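Local coordinates for protein CDP-glucose-4,6-dehydratase (Yersinia pseudotuberculosis, PDB 1RKX) that probably catalyses the NAD-dependent dehydration of CDP-D-glucose to its 4-keto-6-deoxy derivative, as an extended short-chain dehydrogenase/reductase enzyme, at residues 131-136 against 301-306; 190-195 against 259-264. All blocks are in the same frame, centred on the assembly; numbering follows the deposited sequence.

Contact 1 (131-136 against 301-306); sequences TSDKCY and HYLKLD. With NAD (nicotinamide-adenine-dinucleotide), chain G.
Asp-133 and Leu-305 mark the closest backbone approach between 131-136 and 301-306, two irregular segments whose CA atoms come no nearer than 7.2 Å there, so that side chains and a water fill the interval. Leu-305 works with both methyls. Its CD1 lies 3.8 Å from CB of Asp-133, while CD2 comes obliquely upon the Tyr-136 ring, 3.5 Å from CE1. A branched leucine suits this place because its two methyls meet a methylene and an aromatic ring at once. Leu-303, with CG anti to its backbone N (chi1 -169°), sends CD1 to within 3.6 Å of OD2 of Asp-133, and its CG passes CD of Lys-134 more loosely.

The carboxylate of Asp-133 faces two ways. CG sits between the backbone N and the carbonyl carbon (chi1 61°); beyond it, OD1 is 3.8 Å from C5N of the nicotinamide, while OD2 accepts a hydrogen bond from a water at 2.7 Å. The same water donates to Leu-303 O, giving the segments a polar bridge beside their apolar contact. Ser-132 braces the turn: its OG accepts from Lys-134 N at 3.0 Å in a nearly straight bond (165°), forming an ST turn, and it also lies beside the nicotinamide.

In the fold, 131-136 leaves the C-terminal end of parallel strand 126-130, where Rossmann-type sheets bind their cofactor. Helix 156-175 flanks it with Tyr-157 and Lys-161, spaced as in the YxxxK pattern of the family; Tyr-157 OH bonds to Ser-132 OG, and Lys-161 NZ to Thr-131 O. The Tyr-136 hydroxyl reaches the side-chain amide of Asn-261, in edge strand 259-261 beside strand 187-192, while 301-306 leads into helix 308-314.

Contact 2 (190-195 against 259-264); sequences TVRAGN and GWNFGP. With NAD (nicotinamide-adenine-dinucleotide), chain G.
Thr-190 meets Gly-259 at the start of a parallel pairing between strands 187-192 and 259-261, its OG1 3.3 Å from the glycine CA and hydrogen-bonded to Glu-165. Its carbonyl accepts from Trp-260 N at 2.9 Å. Val-191, on the other face of the sheet, presses CG1 against the edge of the Phe-262 ring, 3.8 Å from CE1. Arg-192 continues the ladder, its N donating to Trp-260 O at 2.7 Å and its O accepting from Phe-262 N. Extended from CG to NE, its side chain runs back beside Asn-261 and lays one guanidinium face over the Gly-259 CA, 3.9 Å from NH2; with no side chain, the glycine leaves room for that flat group. Ala-193 CB lies 3.3 Å from Phe-262 O, its small side chain fitting beside Phe-262 CB. At Gly-194 a water replaces direct pairing, accepting from its N at 2.8 Å and probably donating to Phe-262 O at 2.7 Å, while the glycine CA lies close to nicotinamide C4N. Chemically, the faces differ: Val-191 and Trp-260, with the Phe-262 ring beside Val-191, meet Leu-245 and Leu-314 of flanking helices, whereas buried Arg-192 bonds to Tyr-136 and to Glu-165, whose carboxylate probably balances its charge.

Overall arrangement
Contact 1 and contact 2 have centres 8 Å apart and meet directly. Tyr-136 OH lies 2.8 Å from Arg-192 NH1, a probable hydrogen bond that ties the loop after strand 126-130 to the neighbouring strand 187-192, and Leu-305 CD1 packs 3.4 Å from Arg-192 O. Along the chain, contact 2 falls wholly between the two segments of contact 1. Both reach C5N of the nicotinamide, from different directions: Ala-193 O, 3.2 Å away, stands well off the ring plane, and Ser-132 OG, 3.3 Å away, lies nearer that plane on its other side. The segments 131-136 and 190-195 thus border the reactive end of the cofactor, with 259-264 and 301-306 packed behind them.

Contact 1 (131-136 against 301-306)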
loop_
_atom_site.group_PDB
_atom_site.type_symbol
_atom_site.label_atom_id
_atom_site.label_comp_id
_atom_site.label_asym_id
_atom_site.label_seq_id
_atom_site.Cartn_x
_atom_site.Cartn_y
_atom_site.Cartn_z
ATOM N N THR C 131 2.288 22.832 6.902
ATOM C CA THR C 131 1.092 22.108 7.306
ATOM C C THR C 131 1.369 21.532 8.691
ATOM O O THR C 131 1.323 22.270 9.681
ATOM C CB THR C 131 0.731 21.007 6.271
ATOM O OG1 THR C 131 1.826 20.100 6.106
ATOM C CG2 THR C 131 0.406 21.652 4.930
ATOM N N SER C 132 1.692 20.245 8.781
ATOM C CA SER C 132 1.972 19.648 10.085
ATOM C C SER C 132 2.428 18.209 9.954
ATOM O O SER C 132 2.164 17.569 8.948
ATOM C CB SER C 132 0.716 19.681 10.963
ATOM O OG SER C 132 0.942 19.022 12.203
ATOM N N ASP C 133 3.127 17.708 10.966
ATOM C CA ASP C 133 3.550 16.317 10.945
ATOM C C ASP C 133 2.278 15.478 11.150
ATOM O O ASP C 133 2.244 14.290 10.824
ATOM C CB ASP C 133 4.581 16.039 12.056
ATOM C CG ASP C 133 4.035 16.295 13.449
ATOM O OD1 ASP C 133 3.369 17.337 13.643
ATOM O OD2 ASP C 133 4.286 15.462 14.356
ATOM N N LYS C 134 1.221 16.118 11.651
ATOM C CA LYS C 134 -0.054 15.439 11.901
ATOM C C LYS C 134 -0.988 15.351 10.688
ATOM O O LYS C 134 -2.139 14.944 10.822
ATOM C CB LYS C 134 -0.798 16.129 13.052
ATOM C CG LYS C 134 0.010 16.242 14.337
ATOM C CD LYS C 134 0.496 14.881 14.801
ATOM C CE LYS C 134 1.389 14.999 16.034
ATOM N NZ LYS C 134 0.650 15.547 17.210
ATOM N N CYS C 135 -0.511 15.724 9.506
ATOM C CA CYS C 135 -1.374 15.659 8.329
ATOM C C CYS C 135 -1.583 14.219 7.848
ATOM O O CYS C 135 -2.505 13.945 7.084
ATOM C CB CYS C 135 -0.784 16.485 7.182
ATOM S SG CYS C 135 0.757 15.831 6.554
ATOM N N TYR C 136 -0.732 13.302 8.294
ATOM C CA TYR C 136 -0.831 11.909 7.861
ATOM C C TYR C 136 -1.917 11.098 8.536
ATOM O O TYR C 136 -2.132 11.210 9.740
ATOM C CB TYR C 136 0.491 11.168 8.082
ATOM C CG TYR C 136 1.653 11.683 7.270
ATOM C CD1 TYR C 136 2.600 12.547 7.836
ATOM C CD2 TYR C 136 1.820 11.292 5.943
ATOM C CE1 TYR C 136 3.684 13.004 7.092
ATOM C CE2 TYR C 136 2.900 11.743 5.189
ATOM C CZ TYR C 136 3.827 12.595 5.769
ATOM O OH TYR C 136 4.901 13.041 5.038
ATOM N N HIS C 301 3.813 3.324 20.737
ATOM C CA HIS C 301 4.471 4.051 19.661
ATOM C C HIS C 301 4.164 5.540 19.713
ATOM O O HIS C 301 3.258 5.982 20.419
ATOM C CB HIS C 301 4.001 3.508 18.315
ATOM C CG HIS C 301 2.516 3.568 18.143
ATOM N ND1 HIS C 301 1.666 2.628 18.687
ATOM C CD2 HIS C 301 1.724 4.493 17.553
ATOM C CE1 HIS C 301 0.415 2.973 18.441
ATOM N NE2 HIS C 301 0.423 4.103 17.755
ATOM N N TYR C 302 4.929 6.304 18.942
ATOM C CA TYR C 302 4.749 7.745 18.851
ATOM C C TYR C 302 4.915 8.152 17.388
ATOM O O TYR C 302 5.676 7.535 16.643
ATOM C CB TYR C 302 5.774 8.470 19.731
ATOM C CG TYR C 302 7.206 8.056 19.487
ATOM C CD1 TYR C 302 7.986 8.695 18.523
ATOM C CD2 TYR C 302 7.782 7.015 20.219
ATOM C CE1 TYR C 302 9.309 8.309 18.296
ATOM C CE2 TYR C 302 9.100 6.620 19.997
ATOM C CZ TYR C 302 9.857 7.272 19.037
ATOM O OH TYR C 302 11.160 6.891 18.822
ATOM N N LEU C 303 4.182 9.181 16.990
ATOM C CA LEU C 303 4.200 9.705 15.624
ATOM C C LEU C 303 5.567 10.270 15.258
ATOM O O LEU C 303 6.106 11.111 15.972
ATOM C CB LEU C 303 3.138 10.806 15.496
ATOM C CG LEU C 303 2.729 11.389 14.136
ATOM C CD1 LEU C 303 3.933 11.969 13.409
ATOM C CD2 LEU C 303 2.068 10.311 13.306
ATOM N N LYS C 304 6.126 9.801 14.147
ATOM C CA LYS C 304 7.417 10.298 13.681
ATOM C C LYS C 304 7.444 10.310 12.160
ATOM O O LYS C 304 6.594 9.700 11.508
ATOM C CB LYS C 304 8.575 9.455 14.233
ATOM C CG LYS C 304 8.654 8.049 13.704
ATOM C CD LYS C 304 9.863 7.330 14.289
ATOM C CE LYS C 304 9.973 5.920 13.739
ATOM N NZ LYS C 304 11.174 5.218 14.246
ATOM N N LEU C 305 8.426 11.002 11.597
ATOM C CA LEU C 305 8.533 11.130 10.154
ATOM C C LEU C 305 9.837 10.580 9.600
ATOM O O LEU C 305 10.872 10.611 10.262
ATOM C CB LEU C 305 8.425 12.608 9.760
ATOM C CG LEU C 305 7.224 13.418 10.258
ATOM C CD1 LEU C 305 7.328 14.854 9.738
ATOM C CD2 LEU C 305 5.938 12.774 9.783
ATOM N N ASP C 306 9.776 10.065 8.381
ATOM C CA ASP C 306 10.970 9.565 7.713
ATOM C C ASP C 306 11.413 10.764 6.879
ATOM O O ASP C 306 10.669 11.218 6.008
ATOM C CB ASP C 306 10.632 8.397 6.796
ATOM C CG ASP C 306 11.854 7.837 6.098
ATOM O OD1 ASP C 306 12.627 8.628 5.519
ATOM O OD2 ASP C 306 12.038 6.606 6.124
HETATM P PA NAD G . 1.756 29.947 17.094
HETATM O O1A NAD G . 0.414 29.879 17.712
HETATM O O2A NAD G . 2.856 30.508 17.924
HETATM O O5B NAD G . 1.705 30.778 15.719
HETATM C C5B NAD G . 0.493 30.747 14.928
HETATM C C4B NAD G . 0.395 31.982 14.030
HETATM O O4B NAD G . -0.867 31.776 13.355
HETATM C C3B NAD G . 0.246 33.276 14.814
HETATM O O3B NAD G . 1.185 34.218 14.259
HETATM C C2B NAD G . -1.212 33.635 14.593
HETATM O O2B NAD G . -1.480 35.061 14.702
HETATM C C1B NAD G . -1.468 33.038 13.233
HETATM N N9A NAD G . -2.885 32.859 12.959
HETATM C C8A NAD G . -3.743 31.951 13.521
HETATM N N7A NAD G . -4.991 32.048 13.067
HETATM C C5A NAD G . -4.932 33.086 12.157
HETATM C C6A NAD G . -5.924 33.676 11.344
HETATM N N6A NAD G . -7.194 33.329 11.287
HETATM N N1A NAD G . -5.543 34.712 10.532
HETATM C C2A NAD G . -4.226 35.100 10.569
HETATM N N3A NAD G . -3.224 34.630 11.279
HETATM C C4A NAD G . -3.642 33.604 12.071
HETATM O O3 NAD G . 2.131 28.519 16.590
HETATM P PN NAD G . 3.486 27.956 15.863
HETATM O O1N NAD G . 4.024 26.976 16.810
HETATM O O2N NAD G . 4.395 29.105 15.620
HETATM O O5D NAD G . 2.916 27.226 14.580
HETATM C C5D NAD G . 3.324 27.737 13.306
HETATM C C4D NAD G . 2.756 26.873 12.196
HETATM O O4D NAD G . 3.413 25.573 12.361
HETATM C C3D NAD G . 1.262 26.548 12.205
HETATM O O3D NAD G . 0.840 26.344 10.842
HETATM C C2D NAD G . 1.221 25.247 12.994
HETATM O O2D NAD G . 0.009 24.527 12.716
HETATM C C1D NAD G . 2.447 24.552 12.463
HETATM N N1N NAD G . 2.907 23.489 13.349
HETATM C C2N NAD G . 3.595 23.744 14.548
HETATM C C3N NAD G . 4.128 22.625 15.386
HETATM C C7N NAD G . 4.886 22.979 16.599
HETATM O O7N NAD G . 5.339 22.037 17.268
HETATM N N7N NAD G . 5.103 24.250 16.998
HETATM C C4N NAD G . 3.781 21.203 15.001
HETATM C C5N NAD G . 3.021 21.114 13.717
HETATM C C6N NAD G . 2.638 22.136 12.980
HETATM O O HOH W 1 6.438 13.873 14.627
#

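Contact 2 (190-195 against 259-264)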
loop_
_atom_site.group_PDB
_atom_site.type_symbol
_atom_site.label_atom_id
_atom_site.label_comp_id
_atom_site.label_asym_id
_atom_site.label_seq_id
_atom_site.Cartn_x
_atom_site.Cartn_y
_atom_site.Cartn_z
ATOM N N THR C 190 4.836 21.863 0.229
ATOM C CA THR C 190 4.325 21.814 1.591
ATOM C C THR C 190 5.441 21.235 2.448
ATOM O O THR C 190 6.262 20.450 1.964
ATOM C CB THR C 190 3.054 20.932 1.738
ATOM O OG1 THR C 190 3.297 19.624 1.204
ATOM C CG2 THR C 190 1.872 21.578 1.022
ATOM N N VAL C 191 5.491 21.643 3.711
ATOM C CA VAL C 191 6.507 21.144 4.625
ATOM C C VAL C 191 5.819 20.597 5.870
ATOM O O VAL C 191 4.913 21.214 6.431
ATOM C CB VAL C 191 7.540 22.245 4.993
ATOM C CG1 VAL C 191 8.361 22.598 3.761
ATOM C CG2 VAL C 191 6.846 23.483 5.537
ATOM N N ARG C 192 6.262 19.423 6.291
ATOM C CA ARG C 192 5.672 18.735 7.427
ATOM C C ARG C 192 6.683 18.529 8.546
ATOM O O ARG C 192 7.713 17.880 8.350
ATOM C CB ARG C 192 5.125 17.390 6.935
ATOM C CG ARG C 192 4.235 17.541 5.698
ATOM C CD ARG C 192 4.120 16.258 4.878
ATOM N NE ARG C 192 3.368 16.475 3.640
ATOM C CZ ARG C 192 3.229 15.574 2.678
ATOM N NH1 ARG C 192 3.797 14.384 2.793
ATOM N NH2 ARG C 192 2.510 15.860 1.601
ATOM N N ALA C 193 6.379 19.076 9.717
ATOM C CA ALA C 193 7.262 18.963 10.872
ATOM C C ALA C 193 6.467 19.171 12.154
ATOM O O ALA C 193 5.399 19.782 12.135
ATOM C CB ALA C 193 8.375 20.006 10.775
ATOM N N GLY C 194 6.987 18.669 13.268
ATOM C CA GLY C 194 6.287 18.837 14.526
ATOM C C GLY C 194 7.218 18.807 15.722
ATOM O O GLY C 194 8.441 18.753 15.567
ATOM N N ASN C 195 6.639 18.858 16.917
ATOM C CA ASN C 195 7.416 18.805 18.156
ATOM C C ASN C 195 8.535 19.843 18.184
ATOM O O ASN C 195 9.672 19.540 18.551
ATOM C CB ASN C 195 8.022 17.414 18.313
ATOM C CG ASN C 195 7.058 16.316 17.912
ATOM O OD1 ASN C 195 6.037 16.096 18.564
ATOM N ND2 ASN C 195 7.373 15.629 16.820
ATOM N N GLY C 259 5.747 17.590 -1.372
ATOM C CA GLY C 259 5.673 17.615 0.081
ATOM C C GLY C 259 6.995 17.169 0.687
ATOM O O GLY C 259 7.662 16.289 0.136
ATOM N N TRP C 260 7.368 17.751 1.826
ATOM C CA TRP C 260 8.639 17.427 2.472
ATOM C C TRP C 260 8.578 17.288 3.991
ATOM O O TRP C 260 8.051 18.158 4.677
ATOM C CB TRP C 260 9.679 18.507 2.151
ATOM C CG TRP C 260 9.908 18.732 0.697
ATOM C CD1 TRP C 260 9.124 19.454 -0.156
ATOM C CD2 TRP C 260 10.983 18.209 -0.087
ATOM N NE1 TRP C 260 9.645 19.412 -1.427
ATOM C CE2 TRP C 260 10.786 18.654 -1.414
ATOM C CE3 TRP C 260 12.095 17.404 0.202
ATOM C CZ2 TRP C 260 11.662 18.321 -2.456
ATOM C CZ3 TRP C 260 12.970 17.070 -0.834
ATOM C CH2 TRP C 260 12.744 17.531 -2.150
ATOM N N ASN C 261 9.155 16.201 4.501
ATOM C CA ASN C 261 9.220 15.926 5.936
ATOM C C ASN C 261 10.505 16.492 6.545
ATOM O O ASN C 261 11.582 16.368 5.960
ATOM C CB ASN C 261 9.262 14.418 6.207
ATOM C CG ASN C 261 7.933 13.723 5.995
ATOM O OD1 ASN C 261 7.890 12.497 5.897
ATOM N ND2 ASN C 261 6.851 14.480 5.945
ATOM N N PHE C 262 10.396 17.079 7.730
ATOM C CA PHE C 262 11.566 17.576 8.444
ATOM C C PHE C 262 11.434 17.147 9.898
ATOM O O PHE C 262 10.412 17.391 10.546
ATOM C CB PHE C 262 11.704 19.102 8.342
ATOM C CG PHE C 262 12.030 19.591 6.955
ATOM C CD1 PHE C 262 11.037 20.117 6.141
ATOM C CD2 PHE C 262 13.331 19.512 6.458
ATOM C CE1 PHE C 262 11.326 20.563 4.854
ATOM C CE2 PHE C 262 13.634 19.956 5.165
ATOM C CZ PHE C 262 12.633 20.481 4.366
ATOM N N GLY C 263 12.466 16.484 10.400
ATOM C CA GLY C 263 12.443 16.016 11.768
ATOM C C GLY C 263 13.828 15.604 12.226
ATOM O O GLY C 263 14.763 15.588 11.431
ATOM N N PRO C 264 13.988 15.258 13.509
ATOM C CA PRO C 264 15.272 14.846 14.082
ATOM C C PRO C 264 15.579 13.374 13.826
ATOM O O PRO C 264 14.719 12.620 13.368
ATOM C CB PRO C 264 15.077 15.127 15.561
ATOM C CG PRO C 264 13.645 14.698 15.755
ATOM C CD PRO C 264 12.943 15.304 14.549
HETATM P PA NAD G . 1.756 29.947 17.094
HETATM O O1A NAD G . 0.414 29.879 17.712
HETATM O O2A NAD G . 2.856 30.508 17.924
HETATM O O5B NAD G . 1.705 30.778 15.719
HETATM C C5B NAD G . 0.493 30.747 14.928
HETATM C C4B NAD G . 0.395 31.982 14.030
HETATM O O4B NAD G . -0.867 31.776 13.355
HETATM C C3B NAD G . 0.246 33.276 14.814
HETATM O O3B NAD G . 1.185 34.218 14.259
HETATM C C2B NAD G . -1.212 33.635 14.593
HETATM O O2B NAD G . -1.480 35.061 14.702
HETATM C C1B NAD G . -1.468 33.038 13.233
HETATM N N9A NAD G . -2.885 32.859 12.959
HETATM C C8A NAD G . -3.743 31.951 13.521
HETATM N N7A NAD G . -4.991 32.048 13.067
HETATM C C5A NAD G . -4.932 33.086 12.157
HETATM C C6A NAD G . -5.924 33.676 11.344
HETATM N N6A NAD G . -7.194 33.329 11.287
HETATM N N1A NAD G . -5.543 34.712 10.532
HETATM C C2A NAD G . -4.226 35.100 10.569
HETATM N N3A NAD G . -3.224 34.630 11.279
HETATM C C4A NAD G . -3.642 33.604 12.071
HETATM O O3 NAD G . 2.131 28.519 16.590
HETATM P PN NAD G . 3.486 27.956 15.863
HETATM O O1N NAD G . 4.024 26.976 16.810
HETATM O O2N NAD G . 4.395 29.105 15.620
HETATM O O5D NAD G . 2.916 27.226 14.580
HETATM C C5D NAD G . 3.324 27.737 13.306
HETATM C C4D NAD G . 2.756 26.873 12.196
HETATM O O4D NAD G . 3.413 25.573 12.361
HETATM C C3D NAD G . 1.262 26.548 12.205
HETATM O O3D NAD G . 0.840 26.344 10.842
HETATM C C2D NAD G . 1.221 25.247 12.994
HETATM O O2D NAD G . 0.009 24.527 12.716
HETATM C C1D NAD G . 2.447 24.552 12.463
HETATM N N1N NAD G . 2.907 23.489 13.349
HETATM C C2N NAD G . 3.595 23.744 14.548
HETATM C C3N NAD G . 4.128 22.625 15.386
HETATM C C7N NAD G . 4.886 22.979 16.599
HETATM O O7N NAD G . 5.339 22.037 17.268
HETATM N N7N NAD G . 5.103 24.250 16.998
HETATM C C4N NAD G . 3.781 21.203 15.001
HETATM C C5N NAD G . 3.021 21.114 13.717
HETATM C C6N NAD G . 2.638 22.136 12.980
HETATM O O HOH W 2 8.963 16.786 12.754
#